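Putative xanthine dehydrogenase YAGS fad-binding subunit (Escherichia coli, PDB 5G5G) probably oxidises aldehydes as the molybdenum- and pterin-cofactor-binding subunit of a three-chain periplasmic aldehyde oxidase that also carries iron-sulfur clusters and FAD. Local coordinates at residues V593-A598 against Y707-I712; E428-H433 against D726-V731; A449-E454 against Y520-K525; V459-D464 against Q478-M483. One frame throughout, in Å; residues are numbered along the deposited sequence.

Contact 1 of 4, residues V593-A598 against Y707-I712; sequences VGVHSA and YNATGI
A buried, wholly apolar helix-on-sheet contact joins Val593 and Val595, near the end of strand 584-596, to Ala709 and Thr710 in the last turn of helix 698-710. No hydrogen bond crosses it; methyl groups do the work. Thr710 CG2 lies nearly equidistant from both branches of Val595, 3.8 Å from CG1 and 3.9 Å from CG2, and the two side chains cross at about a right angle. Val595 CG2 also reaches Ala709 CB at 4.1 Å, while Val593 CG2 meets the same methyl more loosely, at 4.3 Å. In Thr710 the hydroxyl sits between the backbone N and the carbonyl carbon (chi1 59°), and this turns CG2 onto the strand while OG1 faces the helix's own backbone. There OG1 accepts from Ile712 N at 3.1 Å, forming an ST turn, and is also hydrogen-bonded to Val706 O. The chain leaves the helix at Gly711, whose phi is positive. A valine here would probably leave both Ile712 N and Val706 O without the hydroxyl's bonds, so that the turn ending the helix could shift. Beside this patch Asn708 OD1 accepts from His433 N on the next strand, a polar tie to the same sheet. The chemistry thus divides within one residue: the threonine methyl packs between elements, whereas its hydroxyl serves the local chain ending the helix.

Contact 2 of 4, residues E428-H433 against D726-V731; sequences EWLVGH and DKLPDV
Glu428 lies across from Val731 and Leu430 across from Leu728, with CA atoms 9.9 and 9.5 Å apart, so the two segments run in roughly opposite senses yet too far apart to pair as strands. Residues 429-433 form the start of strand 429-441, whereas 726-731 has no regular structure and ends at the last modelled residue. No hydrogen bond joins the two, and side chains must span the interval. Leu430 does most of this. With CG beside the backbone N (chi1 -67°), it extends outward to the CD-CG edge of the Pro729 ring: Leu430 CD1 approaches Pro729 CD at 3.9 Å and Pro729 CG at 4.1 Å. The same CD1 lies 4.2 Å from Leu728 CD2, so one methyl meets two consecutive residues of the tail. The strand belongs to a mixed sheet in which it pairs antiparallel with strand 584-596, Leu430 bonding through its backbone to Val595; through the Leu430 side chain the C-terminal tail lies against the sheet face that also packs on helix 698-710. Nearer the chain end the touch is slight: Glu428 OE2 comes within 4.5 Å of Val731 CG1. The polar role of that carboxylate lies elsewhere, since OE2 is hydrogen-bonded to a polar side chain of another protein chain. Pro729 O likewise bonds to a basic side chain of another protein chain, and Val731 packs on a basic side chain there.

Contact 3 of 4, residues A449-E454 against Y520-K525; sequences ARVHLE and YAACMK
The planar group that meets the helix here is the peptide carbonyl of Ala449, whose O lies 3.6 Å from Ala522 CB; no aromatic ring enters the contact. The other flat groups of the strand serve different neighbours. The guanidinium of Arg450, whose side chain leaves the backbone pointing away from helix 511-534, is held by salt bridges from NE to Glu462 and from NH1 to Glu569, while the imidazole of His452 is hydrogen-bonded through ND1 to Thr567 OG1 and through NE2 to Glu462 OE1. Apart from the Ala449 carbonyl, what faces the helix is small and mostly apolar. Val451 CG2 packs on Ala522 CB at 3.7 Å, and Cys523 SG is set beside both valine branches, 4.1 Å from Val451 CG1 and 4.2 Å from Val451 CG2. Having CG1 anti to the backbone N (chi1 -175°) places both methyls of Val451 within reach of the helix. This is the packing of an alpha/beta layer: strand 447-453 runs between strands 566-574 and 459-462 of a mixed sheet, with helix 511-534 laid over it. The axes of the short segments 449-453 (strand) and 520-525 (helix) come within 7.5 Å and diverge by 39°, in broadly the same direction. The CA atoms of Val451 and Ala522 are 6.2 Å apart, a close approach that the single methyl of the alanine permits. Met483 of helix 472-484 also touches Cys523, and on the sheet Val451 packs beside Val459.

Contact 4 of 4, residues V459-D464 against Q478-M483; sequences VTVETD and QTAAEM
Val461 meets Ala480 through one branch, its CG2 lying 3.7 Å from Ala480 CB. The pair belongs to a beta-alpha-beta unit in which strand 459-462 leads through helix 472-484 into the parallel strand 491-494, and the contact closes the first half of that crossover. Ala480 is the helix residue that carries it. Its methyl points at the strand and is shared by two valines two positions apart, Val459 and Val461, so a single small side chain fits against a pair of branched ones. The closest backbones are those of Val461 and Ala480, with CA atoms 7.6 Å apart. In Val461 CG2 stands beside the backbone N and CG1 is anti to it (chi1 173°), which directs the CG2 branch at the alanine. Val491, on the returning strand, touches both Val461 and Ala480 and completes this apolar cluster. The side chain of Val461 is about 13 Å from the bound pterin cytosine dinucleotide, so this is packing of the surrounding fold and not part of the cofactor site. Val459 makes the looser touch, its CG1 4.3 Å from Ala480 CB.

The four contacts form two separate pairs on opposite sides of the chain's centre, contacts 1 and 3 having centres 55 Å apart. Contacts 1 and 2 share one sheet through adjacent strands, but the first is buried under a helix end, whereas the second lies at the surface, where an irregular tail takes part. Contacts 3 and 4 are both buried and share another sheet, with centres 7 Å apart; neither is touched by another protein chain. Their helices also pack on each other, Met524 SD and Met483 CE being 3.4 Å apart. All four lack a hydrogen bond across the interface and rest mainly on apolar side chains; polar groups beside contacts 1 and 2 turn partly to another protein chain, those beside 3 and 4 to the same chain.

Contact 1 of 4, residues V593-A598 against Y707-I712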
loop_
_atom_site.group_PDB
_atom_site.type_symbol
_atom_site.label_atom_id
_atom_site.label_comp_id
_atom_site.label_asym_id
_atom_site.label_seq_id
_atom_site.Cartn_x
_atom_site.Cartn_y
_atom_site.Cartn_z
ATOM N N VAL C 593 -2.099 21.261 -7.335
ATOM C CA VAL C 593 -2.418 20.121 -8.179
ATOM C C VAL C 593 -2.526 20.523 -9.621
ATOM O O VAL C 593 -2.757 21.717 -9.937
ATOM C CB VAL C 593 -3.766 19.460 -7.859
ATOM C CG1 VAL C 593 -3.712 18.943 -6.474
ATOM C CG2 VAL C 593 -4.927 20.450 -8.043
ATOM N N GLY C 594 -2.403 19.529 -10.507
ATOM C CA GLY C 594 -2.709 19.745 -11.901
ATOM C C GLY C 594 -3.880 18.816 -12.232
ATOM O O GLY C 594 -3.919 17.676 -11.750
ATOM N N VAL C 595 -4.812 19.308 -13.039
ATOM C CA VAL C 595 -5.922 18.476 -13.512
ATOM C C VAL C 595 -5.866 18.546 -15.034
ATOM O O VAL C 595 -5.884 19.636 -15.629
ATOM C CB VAL C 595 -7.292 18.923 -12.984
ATOM C CG1 VAL C 595 -8.421 18.059 -13.588
ATOM C CG2 VAL C 595 -7.333 18.875 -11.441
ATOM N N HIS C 596 -5.771 17.390 -15.660
ATOM C CA HIS C 596 -5.668 17.400 -17.114
ATOM C C HIS C 596 -6.962 17.919 -17.739
ATOM O O HIS C 596 -8.071 17.404 -17.478
ATOM C CB HIS C 596 -5.266 16.022 -17.665
ATOM C CG HIS C 596 -4.717 16.093 -19.049
ATOM N ND1 HIS C 596 -5.514 16.261 -20.144
ATOM C CD2 HIS C 596 -3.447 16.036 -19.513
ATOM C CE1 HIS C 596 -4.774 16.331 -21.234
ATOM N NE2 HIS C 596 -3.508 16.182 -20.876
ATOM N N SER C 597 -6.850 18.959 -18.550
ATOM C CA SER C 597 -8.048 19.643 -19.054
ATOM C C SER C 597 -8.866 18.762 -19.973
ATOM O O SER C 597 -10.065 19.015 -20.148
ATOM C CB SER C 597 -7.738 20.964 -19.733
ATOM O OG SER C 597 -6.996 20.755 -20.923
ATOM N N ALA C 598 -8.215 17.800 -20.621
ATOM C CA ALA C 598 -8.927 16.816 -21.424
ATOM C C ALA C 598 -9.452 15.617 -20.668
ATOM O O ALA C 598 -10.651 15.370 -20.756
ATOM C CB ALA C 598 -8.112 16.345 -22.637
ATOM N N TYR C 707 -10.724 21.771 -6.633
ATOM C CA TYR C 707 -11.753 22.782 -6.823
ATOM C C TYR C 707 -11.155 24.074 -7.397
ATOM O O TYR C 707 -11.696 24.665 -8.355
ATOM C CB TYR C 707 -12.508 23.099 -5.543
ATOM C CG TYR C 707 -13.476 24.247 -5.749
ATOM C CD1 TYR C 707 -14.609 24.084 -6.541
ATOM C CD2 TYR C 707 -13.257 25.499 -5.182
ATOM C CE1 TYR C 707 -15.497 25.131 -6.777
ATOM C CE2 TYR C 707 -14.152 26.534 -5.421
ATOM C CZ TYR C 707 -15.255 26.342 -6.213
ATOM O OH TYR C 707 -16.130 27.349 -6.442
ATOM N N ASN C 708 -10.078 24.549 -6.782
ATOM C CA ASN C 708 -9.454 25.767 -7.269
ATOM C C ASN C 708 -8.982 25.581 -8.735
ATOM O O ASN C 708 -9.052 26.500 -9.561
ATOM C CB ASN C 708 -8.296 26.166 -6.369
ATOM C CG ASN C 708 -7.619 27.450 -6.820
ATOM O OD1 ASN C 708 -6.507 27.429 -7.347
ATOM N ND2 ASN C 708 -8.316 28.575 -6.673
ATOM N N ALA C 709 -8.528 24.384 -9.089
ATOM C CA ALA C 709 -8.105 24.170 -10.500
ATOM C C ALA C 709 -9.201 24.145 -11.522
ATOM O O ALA C 709 -8.973 24.567 -12.667
ATOM C CB ALA C 709 -7.306 22.895 -10.616
ATOM N N THR C 710 -10.368 23.609 -11.145
ATOM C CA THR C 710 -11.401 23.271 -12.083
ATOM C C THR C 710 -12.725 24.002 -11.898
ATOM O O THR C 710 -13.530 24.014 -12.804
ATOM C CB THR C 710 -11.753 21.781 -12.001
ATOM O OG1 THR C 710 -12.200 21.428 -10.678
ATOM C CG2 THR C 710 -10.530 20.906 -12.326
ATOM N N GLY C 711 -12.983 24.507 -10.706
ATOM C CA GLY C 711 -14.297 24.950 -10.312
ATOM C C GLY C 711 -15.307 23.866 -9.954
ATOM O O GLY C 711 -16.495 24.174 -9.872
ATOM N N ILE C 712 -14.872 22.621 -9.809
ATOM C CA ILE C 712 -15.759 21.486 -9.541
ATOM C C ILE C 712 -15.562 20.987 -8.109
ATOM O O ILE C 712 -14.439 20.533 -7.719
ATOM C CB ILE C 712 -15.503 20.318 -10.535
ATOM C CG1 ILE C 712 -15.495 20.803 -11.979
ATOM C CG2 ILE C 712 -16.481 19.147 -10.263
ATOM C CD1 ILE C 712 -14.860 19.792 -12.947
#

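Contact 2 of 4, residues E428-H433 against D726-V731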
loop_
_atom_site.group_PDB
_atom_site.type_symbol
_atom_site.label_atom_id
_atom_site.label_comp_id
_atom_site.label_asym_id
_atom_site.label_seq_id
_atom_site.Cartn_x
_atom_site.Cartn_y
_atom_site.Cartn_z
ATOM N N GLU C 428 -1.513 21.742 -21.035
ATOM C CA GLU C 428 -2.860 21.164 -21.035
ATOM C C GLU C 428 -3.392 20.982 -19.582
ATOM O O GLU C 428 -4.527 20.582 -19.417
ATOM C CB GLU C 428 -2.902 19.807 -21.793
ATOM C CG GLU C 428 -4.039 19.727 -22.823
ATOM C CD GLU C 428 -4.096 18.446 -23.701
ATOM O OE1 GLU C 428 -3.111 17.674 -23.780
ATOM O OE2 GLU C 428 -5.154 18.215 -24.332
ATOM N N TRP C 429 -2.590 21.296 -18.564
ATOM C CA TRP C 429 -2.970 21.089 -17.158
ATOM C C TRP C 429 -3.628 22.353 -16.576
ATOM O O TRP C 429 -3.100 23.467 -16.761
ATOM C CB TRP C 429 -1.743 20.752 -16.319
ATOM C CG TRP C 429 -1.122 19.482 -16.781
ATOM C CD1 TRP C 429 -0.157 19.328 -17.774
ATOM C CD2 TRP C 429 -1.470 18.175 -16.353
ATOM N NE1 TRP C 429 0.140 17.993 -17.940
ATOM C CE2 TRP C 429 -0.654 17.261 -17.088
ATOM C CE3 TRP C 429 -2.371 17.680 -15.409
ATOM C CZ2 TRP C 429 -0.750 15.870 -16.925
ATOM C CZ3 TRP C 429 -2.466 16.316 -15.247
ATOM C CH2 TRP C 429 -1.646 15.417 -15.984
ATOM N N LEU C 430 -4.781 22.177 -15.918
ATOM C CA LEU C 430 -5.367 23.208 -15.047
ATOM C C LEU C 430 -4.668 23.103 -13.711
ATOM O O LEU C 430 -4.574 22.004 -13.140
ATOM C CB LEU C 430 -6.864 22.996 -14.858
ATOM C CG LEU C 430 -7.719 23.199 -16.100
ATOM C CD1 LEU C 430 -9.000 22.360 -16.073
ATOM C CD2 LEU C 430 -8.034 24.675 -16.263
ATOM N N VAL C 431 -4.135 24.220 -13.229
ATOM C CA VAL C 431 -3.422 24.257 -11.949
ATOM C C VAL C 431 -4.260 24.901 -10.870
ATOM O O VAL C 431 -4.945 25.931 -11.106
ATOM C CB VAL C 431 -2.128 25.042 -12.090
ATOM C CG1 VAL C 431 -1.397 25.097 -10.780
ATOM C CG2 VAL C 431 -1.252 24.376 -13.175
ATOM N N GLY C 432 -4.213 24.309 -9.692
ATOM C CA GLY C 432 -4.933 24.821 -8.540
ATOM C C GLY C 432 -4.144 24.694 -7.265
ATOM O O GLY C 432 -3.270 23.825 -7.139
ATOM N N HIS C 433 -4.484 25.573 -6.308
ATOM C CA HIS C 433 -3.899 25.651 -5.001
ATOM C C HIS C 433 -4.986 25.497 -3.959
ATOM O O HIS C 433 -6.071 26.075 -4.116
ATOM C CB HIS C 433 -3.169 26.996 -4.818
ATOM C CG HIS C 433 -2.115 27.241 -5.843
ATOM N ND1 HIS C 433 -2.369 27.898 -7.029
ATOM C CD2 HIS C 433 -0.826 26.815 -5.915
ATOM C CE1 HIS C 433 -1.263 27.951 -7.750
ATOM N NE2 HIS C 433 -0.327 27.250 -7.121
ATOM N N ASP C 726 -17.221 15.554 -17.110
ATOM C CA ASP C 726 -18.287 16.296 -17.792
ATOM C C ASP C 726 -18.431 17.782 -17.393
ATOM O O ASP C 726 -19.326 18.437 -17.918
ATOM C CB ASP C 726 -19.635 15.551 -17.731
ATOM C CG ASP C 726 -20.272 15.560 -16.344
ATOM O OD1 ASP C 726 -19.735 16.202 -15.425
ATOM O OD2 ASP C 726 -21.322 14.884 -16.175
ATOM N N LYS C 727 -17.583 18.305 -16.506
ATOM C CA LYS C 727 -17.519 19.775 -16.244
ATOM C C LYS C 727 -16.160 20.454 -16.545
ATOM O O LYS C 727 -15.965 21.616 -16.179
ATOM C CB LYS C 727 -18.018 20.081 -14.821
ATOM C CG LYS C 727 -19.517 19.765 -14.649
ATOM C CD LYS C 727 -20.135 20.055 -13.273
ATOM C CE LYS C 727 -19.624 19.115 -12.169
ATOM N NZ LYS C 727 -20.243 17.751 -12.110
ATOM N N LEU C 728 -15.268 19.777 -17.271
ATOM C CA LEU C 728 -14.003 20.363 -17.732
ATOM C C LEU C 728 -14.175 21.212 -19.021
ATOM O O LEU C 728 -15.243 21.149 -19.680
ATOM C CB LEU C 728 -13.004 19.257 -17.988
ATOM C CG LEU C 728 -12.618 18.479 -16.767
ATOM C CD1 LEU C 728 -11.775 17.317 -17.244
ATOM C CD2 LEU C 728 -11.861 19.364 -15.785
ATOM N N PRO C 729 -13.110 21.959 -19.422
ATOM C CA PRO C 729 -13.290 22.828 -20.584
ATOM C C PRO C 729 -13.415 22.012 -21.885
ATOM O O PRO C 729 -13.173 20.802 -21.896
ATOM C CB PRO C 729 -12.015 23.704 -20.582
ATOM C CG PRO C 729 -11.374 23.516 -19.222
ATOM C CD PRO C 729 -11.732 22.084 -18.893
ATOM N N ASP C 730 -13.810 22.670 -22.965
ATOM C CA ASP C 730 -13.930 21.996 -24.257
ATOM C C ASP C 730 -12.521 21.672 -24.779
ATOM O O ASP C 730 -11.570 22.414 -24.514
ATOM C CB ASP C 730 -14.700 22.882 -25.266
ATOM C CG ASP C 730 -16.107 23.276 -24.774
ATOM O OD1 ASP C 730 -16.773 22.463 -24.096
ATOM O OD2 ASP C 730 -16.545 24.405 -25.067
ATOM N N VAL C 731 -12.371 20.532 -25.467
ATOM C CA VAL C 731 -11.179 20.264 -26.276
ATOM C C VAL C 731 -11.708 20.470 -27.704
ATOM O O VAL C 731 -10.957 20.433 -28.656
ATOM C CB VAL C 731 -10.589 18.825 -26.090
ATOM C CG1 VAL C 731 -9.077 18.798 -26.383
ATOM C CG2 VAL C 731 -10.861 18.260 -24.691
#

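Contact 3 of 4, residues A449-E454 against Y520-K525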
loop_
_atom_site.group_PDB
_atom_site.type_symbol
_atom_site.label_atom_id
_atom_site.label_comp_id
_atom_site.label_asym_id
_atom_site.label_seq_id
_atom_site.Cartn_x
_atom_site.Cartn_y
_atom_site.Cartn_z
ATOM N N ALA C 449 10.389 1.132 31.080
ATOM C CA ALA C 449 11.628 0.740 30.451
ATOM C C ALA C 449 12.648 0.307 31.477
ATOM O O ALA C 449 12.577 0.665 32.648
ATOM C CB ALA C 449 12.181 1.895 29.615
ATOM N N ARG C 450 13.585 -0.520 31.045
ATOM C CA ARG C 450 14.730 -0.915 31.851
ATOM C C ARG C 450 15.955 -0.378 31.119
ATOM O O ARG C 450 16.061 -0.518 29.906
ATOM C CB ARG C 450 14.758 -2.446 31.950
ATOM C CG ARG C 450 15.863 -3.015 32.783
ATOM C CD ARG C 450 15.575 -4.470 33.225
ATOM N NE ARG C 450 15.139 -5.340 32.139
ATOM C CZ ARG C 450 13.993 -6.035 32.030
ATOM N NH1 ARG C 450 13.016 -6.011 32.942
ATOM N NH2 ARG C 450 13.817 -6.779 30.968
ATOM N N VAL C 451 16.826 0.320 31.835
ATOM C CA VAL C 451 18.053 0.889 31.252
ATOM C C VAL C 451 19.235 0.433 32.101
ATOM O O VAL C 451 19.192 0.506 33.328
ATOM C CB VAL C 451 18.010 2.411 31.198
ATOM C CG1 VAL C 451 19.250 2.978 30.478
ATOM C CG2 VAL C 451 16.758 2.866 30.481
ATOM N N HIS C 452 20.262 -0.066 31.439
ATOM C CA HIS C 452 21.480 -0.566 32.115
ATOM C C HIS C 452 22.695 0.243 31.704
ATOM O O HIS C 452 22.853 0.562 30.493
ATOM C CB HIS C 452 21.816 -1.956 31.710
ATOM C CG HIS C 452 20.678 -2.912 31.739
ATOM N ND1 HIS C 452 20.455 -3.742 32.814
ATOM C CD2 HIS C 452 19.745 -3.226 30.818
ATOM C CE1 HIS C 452 19.431 -4.534 32.553
ATOM N NE2 HIS C 452 18.991 -4.251 31.344
ATOM N N LEU C 453 23.529 0.592 32.673
ATOM C CA LEU C 453 24.877 1.099 32.376
ATOM C C LEU C 453 25.788 -0.109 32.518
ATOM O O LEU C 453 25.936 -0.660 33.635
ATOM C CB LEU C 453 25.310 2.205 33.337
ATOM C CG LEU C 453 26.728 2.756 33.150
ATOM C CD1 LEU C 453 26.863 3.429 31.781
ATOM C CD2 LEU C 453 27.115 3.745 34.240
ATOM N N GLU C 454 26.385 -0.504 31.400
ATOM C CA GLU C 454 27.238 -1.699 31.327
ATOM C C GLU C 454 28.659 -1.379 31.840
ATOM O O GLU C 454 29.060 -0.238 31.885
ATOM C CB GLU C 454 27.291 -2.231 29.876
ATOM C CG GLU C 454 25.929 -2.457 29.188
ATOM C CD GLU C 454 25.137 -3.642 29.751
ATOM O OE1 GLU C 454 25.665 -4.397 30.592
ATOM O OE2 GLU C 454 23.969 -3.827 29.323
ATOM N N TYR C 520 13.103 8.220 30.053
ATOM C CA TYR C 520 13.425 9.344 30.930
ATOM C C TYR C 520 13.339 8.943 32.409
ATOM O O TYR C 520 14.265 9.185 33.204
ATOM C CB TYR C 520 12.512 10.547 30.633
ATOM C CG TYR C 520 12.751 11.741 31.514
ATOM C CD1 TYR C 520 12.191 11.831 32.798
ATOM C CD2 TYR C 520 13.609 12.765 31.097
ATOM C CE1 TYR C 520 12.437 12.910 33.621
ATOM C CE2 TYR C 520 13.850 13.860 31.909
ATOM C CZ TYR C 520 13.270 13.925 33.175
ATOM O OH TYR C 520 13.531 15.013 33.981
ATOM N N ALA C 521 12.233 8.301 32.771
ATOM C CA ALA C 521 12.003 7.912 34.157
ATOM C C ALA C 521 13.054 6.927 34.612
ATOM O O ALA C 521 13.629 7.098 35.689
ATOM C CB ALA C 521 10.614 7.342 34.299
ATOM N N ALA C 522 13.345 5.931 33.771
ATOM C CA ALA C 522 14.367 4.917 34.098
ATOM C C ALA C 522 15.771 5.565 34.210
ATOM O O ALA C 522 16.516 5.290 35.148
ATOM C CB ALA C 522 14.353 3.759 33.127
ATOM N N CYS C 523 16.072 6.483 33.295
ATOM C CA CYS C 523 17.351 7.143 33.311
ATOM C C CYS C 523 17.515 8.056 34.526
ATOM O O CYS C 523 18.631 8.199 35.004
ATOM C CB CYS C 523 17.627 7.906 32.016
ATOM S SG CYS C 523 17.892 6.858 30.594
ATOM N N MET C 524 16.448 8.678 35.021
ATOM C CA MET C 524 16.566 9.537 36.191
ATOM C C MET C 524 16.934 8.682 37.408
ATOM O O MET C 524 17.813 9.069 38.208
ATOM C CB MET C 524 15.292 10.310 36.490
ATOM C CG MET C 524 15.072 11.477 35.555
ATOM S SD MET C 524 16.388 12.745 35.710
ATOM C CE MET C 524 16.125 13.398 37.329
ATOM N N LYS C 525 16.343 7.481 37.495
ATOM C CA LYS C 525 16.744 6.546 38.545
ATOM C C LYS C 525 18.194 6.051 38.348
ATOM O O LYS C 525 18.988 5.978 39.314
ATOM C CB LYS C 525 15.764 5.377 38.613
ATOM C CG LYS C 525 16.067 4.313 39.654
ATOM C CD LYS C 525 15.931 4.828 41.066
ATOM C CE LYS C 525 16.221 3.684 42.008
ATOM N NZ LYS C 525 15.804 4.045 43.397
#

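Contact 4 of 4, residues V459-D464 against Q478-M483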
loop_
_atom_site.group_PDB
_atom_site.type_symbol
_atom_site.label_atom_id
_atom_site.label_comp_id
_atom_site.label_asym_id
_atom_site.label_seq_id
_atom_site.Cartn_x
_atom_site.Cartn_y
_atom_site.Cartn_z
ATOM N N VAL C 459 25.350 1.640 27.092
ATOM C CA VAL C 459 24.055 1.727 27.749
ATOM C C VAL C 459 23.125 0.766 26.993
ATOM O O VAL C 459 23.214 0.648 25.752
ATOM C CB VAL C 459 23.530 3.173 27.738
ATOM C CG1 VAL C 459 22.061 3.229 28.169
ATOM C CG2 VAL C 459 24.394 4.053 28.617
ATOM N N THR C 460 22.301 0.020 27.730
ATOM C CA THR C 460 21.336 -0.897 27.111
ATOM C C THR C 460 19.912 -0.490 27.508
ATOM O O THR C 460 19.634 -0.374 28.686
ATOM C CB THR C 460 21.594 -2.350 27.544
ATOM O OG1 THR C 460 22.970 -2.689 27.250
ATOM C CG2 THR C 460 20.664 -3.298 26.832
ATOM N N VAL C 461 19.045 -0.265 26.551
ATOM C CA VAL C 461 17.649 0.069 26.806
ATOM C C VAL C 461 16.798 -1.139 26.403
ATOM O O VAL C 461 16.983 -1.647 25.313
ATOM C CB VAL C 461 17.191 1.267 25.988
ATOM C CG1 VAL C 461 15.698 1.505 26.133
ATOM C CG2 VAL C 461 17.990 2.512 26.386
ATOM N N GLU C 462 15.923 -1.589 27.309
ATOM C CA GLU C 462 14.937 -2.632 26.990
ATOM C C GLU C 462 13.532 -2.120 27.274
ATOM O O GLU C 462 13.246 -1.679 28.384
ATOM C CB GLU C 462 15.160 -3.866 27.832
ATOM C CG GLU C 462 16.537 -4.514 27.595
ATOM C CD GLU C 462 17.000 -5.457 28.687
ATOM O OE1 GLU C 462 16.694 -5.239 29.887
ATOM O OE2 GLU C 462 17.738 -6.384 28.345
ATOM N N THR C 463 12.655 -2.257 26.302
ATOM C CA THR C 463 11.231 -1.981 26.506
ATOM C C THR C 463 10.413 -2.734 25.442
ATOM O O THR C 463 10.905 -2.977 24.349
ATOM C CB THR C 463 10.977 -0.460 26.490
ATOM O OG1 THR C 463 9.584 -0.201 26.657
ATOM C CG2 THR C 463 11.515 0.195 25.184
ATOM N N ASP C 464 9.174 -3.080 25.732
ATOM C CA ASP C 464 8.379 -3.794 24.729
ATOM C C ASP C 464 7.775 -2.874 23.631
ATOM O O ASP C 464 7.008 -3.325 22.754
ATOM C CB ASP C 464 7.282 -4.642 25.383
ATOM C CG ASP C 464 6.016 -3.862 25.747
ATOM O OD1 ASP C 464 5.984 -2.595 25.626
ATOM O OD2 ASP C 464 5.032 -4.510 26.207
ATOM N N GLN C 478 18.405 8.040 21.424
ATOM C CA GLN C 478 18.725 9.457 21.620
ATOM C C GLN C 478 18.412 9.933 23.040
ATOM O O GLN C 478 19.200 10.729 23.648
ATOM C CB GLN C 478 18.023 10.318 20.610
ATOM C CG GLN C 478 18.490 10.114 19.159
ATOM C CD GLN C 478 17.574 10.830 18.153
ATOM O OE1 GLN C 478 16.737 10.225 17.473
ATOM N NE2 GLN C 478 17.720 12.151 18.067
ATOM N N THR C 479 17.277 9.464 23.558
ATOM C CA THR C 479 16.828 9.806 24.916
ATOM C C THR C 479 17.780 9.316 25.981
ATOM O O THR C 479 18.277 10.084 26.830
ATOM C CB THR C 479 15.398 9.301 25.181
ATOM O OG1 THR C 479 14.498 9.850 24.195
ATOM C CG2 THR C 479 14.944 9.689 26.590
ATOM N N ALA C 480 18.145 8.041 25.901
ATOM C CA ALA C 480 19.103 7.514 26.836
ATOM C C ALA C 480 20.490 8.177 26.739
ATOM O O ALA C 480 21.118 8.497 27.751
ATOM C CB ALA C 480 19.206 6.017 26.697
ATOM N N ALA C 481 20.957 8.396 25.503
ATOM C CA ALA C 481 22.228 9.047 25.305
ATOM C C ALA C 481 22.229 10.449 25.957
ATOM O O ALA C 481 23.210 10.869 26.589
ATOM C CB ALA C 481 22.526 9.142 23.810
ATOM N N GLU C 482 21.147 11.194 25.734
ATOM C CA GLU C 482 21.016 12.527 26.275
ATOM C C GLU C 482 21.071 12.503 27.790
ATOM O O GLU C 482 21.773 13.309 28.406
ATOM C CB GLU C 482 19.693 13.165 25.852
ATOM C CG GLU C 482 19.620 14.650 26.196
ATOM C CD GLU C 482 20.334 15.527 25.172
ATOM O OE1 GLU C 482 19.936 15.468 23.965
ATOM O OE2 GLU C 482 21.249 16.268 25.566
ATOM N N MET C 483 20.316 11.585 28.379
ATOM C CA MET C 483 20.205 11.520 29.859
ATOM C C MET C 483 21.499 11.103 30.555
ATOM O O MET C 483 21.774 11.540 31.669
ATOM C CB MET C 483 19.080 10.579 30.223
ATOM C CG MET C 483 17.696 11.080 29.850
ATOM S SD MET C 483 17.198 12.559 30.715
ATOM C CE MET C 483 16.910 12.005 32.397
#